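Local coordinates for natterin-like protein (Lethenteron camtschaticum, PDB 6IUL) that acts as a cytotoxic, pore-forming immune protein of the lamprey, pairing a jacalin-like lectin domain, which probably binds glycans, with an aerolysin-type pore-forming module, at the interface of chains A and B. Residues are numbered along the deposited sequence; one frame, centred on the assembly and turned at random. Chains: chain A/B, Natterin-like protein.

Contacts 1 and 2 lie side by side on one interface between two copies of the protein, their C-alpha centres about 13 Å apart. Strands 184-200 and 241-256 of chain B serve both. On chain A, residues 144-145 of contact 1 continue into 146-147 of contact 2. Stretches of chain A that are far apart in sequence (144-147, 210-212, 286-287) thus rest along the same two partner strands. Two-fold symmetry repeats both contacts with the chains exchanged, giving an antiparallel dimer. Whether this pair forms outside the crystal, or precedes pore assembly, the structure alone does not show.

Contact 1: the interface of chains A and B. Residues chain A 144-145, 286-287; chain B 189, 251.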
# COMPACT_ATOMS: atom_id res chain seq x y z
N ASN A 144 9.36 -5.89 26.71
CA ASN A 144 10.77 -6.07 26.38
C ASN A 144 10.97 -5.92 24.87
O ASN A 144 10.00 -5.90 24.12
CB ASN A 144 11.26 -7.42 26.89
CG ASN A 144 11.70 -7.37 28.33
OD1 ASN A 144 12.49 -6.51 28.68
ND2 ASN A 144 11.30 -8.38 29.14
N ALA A 145 12.22 -5.79 24.44
CA ALA A 145 12.53 -5.54 23.07
C ALA A 145 11.79 -6.58 22.16
O ALA A 145 11.81 -7.78 22.46
CB ALA A 145 14.00 -5.60 22.82
N VAL A 286 12.53 -10.31 21.57
CA VAL A 286 13.89 -10.73 21.32
C VAL A 286 14.39 -11.76 22.33
O VAL A 286 15.10 -12.67 21.93
CB VAL A 286 14.84 -9.50 21.35
CG1 VAL A 286 16.30 -9.89 21.24
CG2 VAL A 286 14.51 -8.57 20.22
N ASN A 287 14.01 -11.65 23.60
CA ASN A 287 14.47 -12.61 24.59
C ASN A 287 13.78 -13.98 24.49
O ASN A 287 14.07 -14.87 25.24
CB ASN A 287 14.34 -12.05 26.03
CG ASN A 287 12.89 -11.87 26.47
OD1 ASN A 287 11.94 -12.34 25.81
ND2 ASN A 287 12.72 -11.22 27.61
N GLU B 189 19.34 -5.17 24.89
CA GLU B 189 18.38 -5.48 23.85
C GLU B 189 17.69 -4.20 23.47
O GLU B 189 17.37 -3.39 24.33
CB GLU B 189 17.28 -6.40 24.37
CG GLU B 189 17.69 -7.81 24.71
CD GLU B 189 16.54 -8.60 25.29
OE1 GLU B 189 15.44 -8.04 25.58
OE2 GLU B 189 16.77 -9.81 25.48
N THR B 251 20.90 -6.97 19.89
CA THR B 251 21.19 -7.49 21.21
C THR B 251 22.65 -7.91 21.31
O THR B 251 23.22 -8.40 20.36
CB THR B 251 20.23 -8.66 21.58
OG1 THR B 251 20.44 -9.04 22.92
CG2 THR B 251 20.47 -9.87 20.73
O HOH W 1 13.28 -9.04 24.65
O HOH W 2 14.21 -5.73 26.58
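The methyl of A:Ala145 meets the CB of B:Glu189 at 3.7 Å, and this small carbon contact is the apolar centre of the patch. Further along, the side chains of A:Val286 and B:Thr251 pass alongside, pointing opposite ways. The valine reaches across with CG1, placed anti to its own nitrogen (chi1 174°), and that methyl lies 4.1 Å from CB of B:Thr251, in ordinary van der Waals contact.

From its CB the chain of B:Glu189 runs extended beyond CG (chi2 177°), which carries the carboxylate past the alanine methyl and in among the loops of chain A. Its oxygens meet different neighbours. OE2 packs against the aliphatic part of A:Asn287, 3.4 Å from the CB of that side chain, while OE1 is met by two waters. Water 1 lies 2.6 Å from OE1 of B:Glu189 and also contacts the carbonyl of A:Ala145 and the amide N of A:Asn287, tying the two loops of chain A to each other as well as to the glutamate. Water 2 is 2.8 Å from the same OE1 of B:Glu189 and also touches OD1 of A:Asn144. It takes the amide N-H of A:Ala145, nearly straight at 167°. Two backbone N-H groups thus face the carboxylate through water, which would probably favour its charged form.

In the fold, the chain A residues come from the turn after strand 135-143 and the loop joining strands 260-285 and 290-304, while B:Glu189 and B:Thr251 project from strands 184-200 and 241-256 of the partner's pore-forming region.

Contact 2: the interface of chains A and B. Residues chain A 146-147, 210-212; chain B 193, 245-247.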
# COMPACT_ATOMS: atom_id res chain seq x y z
N ILE A 146 11.16 -6.07 21.10
CA ILE A 146 10.25 -6.84 20.30
C ILE A 146 10.92 -7.35 19.03
O ILE A 146 11.63 -6.61 18.33
CB ILE A 146 9.04 -6.00 19.91
CG1 ILE A 146 8.21 -5.72 21.17
CG2 ILE A 146 8.18 -6.69 18.86
CD1 ILE A 146 7.11 -4.67 20.97
N LYS A 147 10.68 -8.64 18.74
CA LYS A 147 11.12 -9.27 17.50
C LYS A 147 10.01 -9.22 16.46
O LYS A 147 10.27 -8.90 15.32
CB LYS A 147 11.50 -10.72 17.74
CG LYS A 147 11.89 -11.45 16.45
CD LYS A 147 12.44 -12.85 16.66
CE LYS A 147 12.69 -13.46 15.28
NZ LYS A 147 13.25 -14.85 15.33
N PHE A 210 2.82 -1.00 16.98
CA PHE A 210 3.56 -2.16 16.54
C PHE A 210 3.69 -2.22 15.03
O PHE A 210 2.94 -1.54 14.33
CB PHE A 210 2.86 -3.42 17.07
CG PHE A 210 2.65 -3.42 18.55
CD1 PHE A 210 3.70 -3.67 19.44
CD2 PHE A 210 1.40 -3.15 19.08
CE1 PHE A 210 3.50 -3.61 20.80
CE2 PHE A 210 1.19 -3.11 20.45
CZ PHE A 210 2.24 -3.36 21.31
N SER A 211 4.62 -3.03 14.50
CA SER A 211 4.59 -3.31 13.07
C SER A 211 3.85 -4.64 12.87
O SER A 211 4.38 -5.73 13.08
CB SER A 211 5.98 -3.30 12.42
OG SER A 211 6.66 -4.45 12.71
N LEU A 212 2.59 -4.54 12.51
CA LEU A 212 1.70 -5.71 12.43
C LEU A 212 1.82 -6.43 11.08
O LEU A 212 1.95 -5.77 10.05
CB LEU A 212 0.24 -5.27 12.58
CG LEU A 212 -0.13 -4.61 13.89
CD1 LEU A 212 -1.54 -4.14 13.86
CD2 LEU A 212 0.08 -5.54 15.07
N LYS B 193 10.46 -0.21 15.33
CA LYS B 193 9.62 -0.25 14.17
C LYS B 193 10.15 0.73 13.13
O LYS B 193 10.33 1.90 13.44
CB LYS B 193 8.19 0.19 14.55
CG LYS B 193 7.30 0.29 13.30
CD LYS B 193 5.88 0.67 13.66
CE LYS B 193 5.02 0.71 12.39
NZ LYS B 193 3.60 0.90 12.70
N GLU B 245 6.89 -2.69 6.36
CA GLU B 245 7.00 -2.44 7.78
C GLU B 245 7.83 -3.55 8.42
O GLU B 245 7.65 -4.73 8.14
CB GLU B 245 5.63 -2.45 8.43
CG GLU B 245 4.70 -1.43 7.85
CD GLU B 245 3.68 -0.97 8.83
OE1 GLU B 245 2.91 -0.08 8.42
OE2 GLU B 245 3.68 -1.52 9.97
N LYS B 246 8.69 -3.19 9.35
CA LYS B 246 9.56 -4.17 9.94
C LYS B 246 9.93 -3.72 11.36
O LYS B 246 9.92 -2.55 11.67
CB LYS B 246 10.78 -4.25 8.99
CG LYS B 246 11.95 -5.16 9.30
CD LYS B 246 12.61 -5.69 8.01
CE LYS B 246 12.85 -4.62 6.92
NZ LYS B 246 13.36 -5.14 5.61
N THR B 247 10.31 -4.67 12.20
CA THR B 247 10.93 -4.37 13.45
C THR B 247 12.42 -4.78 13.41
O THR B 247 12.75 -5.93 13.34
CB THR B 247 10.20 -5.02 14.64
OG1 THR B 247 8.84 -4.60 14.67
CG2 THR B 247 10.81 -4.62 15.91
O HOH W 3 1.48 -1.86 11.66
O HOH W 4 6.16 -4.72 16.46
O HOH W 5 6.89 -6.56 14.13
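Direct hydrogen bonds join A:Phe210 and A:Ser211 to chain B. The extended side chain of B:Lys193 brings its ammonium NZ 3.0 Å from the carbonyl O of A:Phe210, approaching from above the carbonyl plane, 48° out of it. The second bond pairs hydroxyls: OG of A:Ser211 and OG1 of B:Thr247 are 2.9 Å apart, with donor and acceptor undecided. The serine oxygen is tucked between its own backbone N and carbonyl carbon (chi1 77°), the turn that directs it at the threonine.

Charge probably also helps to place the lysine. NZ of B:Lys193 forms a salt bridge within its own chain to OE2 of B:Glu245, at 3.6 Å, so the ammonium is shared between this carboxylate and the phenylalanine carbonyl.

Waters extend the link. Water 3 connects OE2 of B:Glu245, 2.8 Å away, to the backbone N of A:Leu212 and the carbonyl of A:Phe210. Water 4 bridges the A:Ser211 N-H to OG1 of B:Thr247; water 5 joins that OG1 to the serine's hydroxyl and carbonyl.

Carbon packing is modest: CB of A:Ser211 rests 3.9 Å from CG of B:Lys193. CB of B:Thr247 lies 3.9 Å from the carbonyl O of A:Lys147.

Altogether residues 210-211 and the start of strand 212-223, beside the 146-147 stretch, rest on two partner strands, probably helping to hold the two copies in this crystal's pairing, which may or may not be biological.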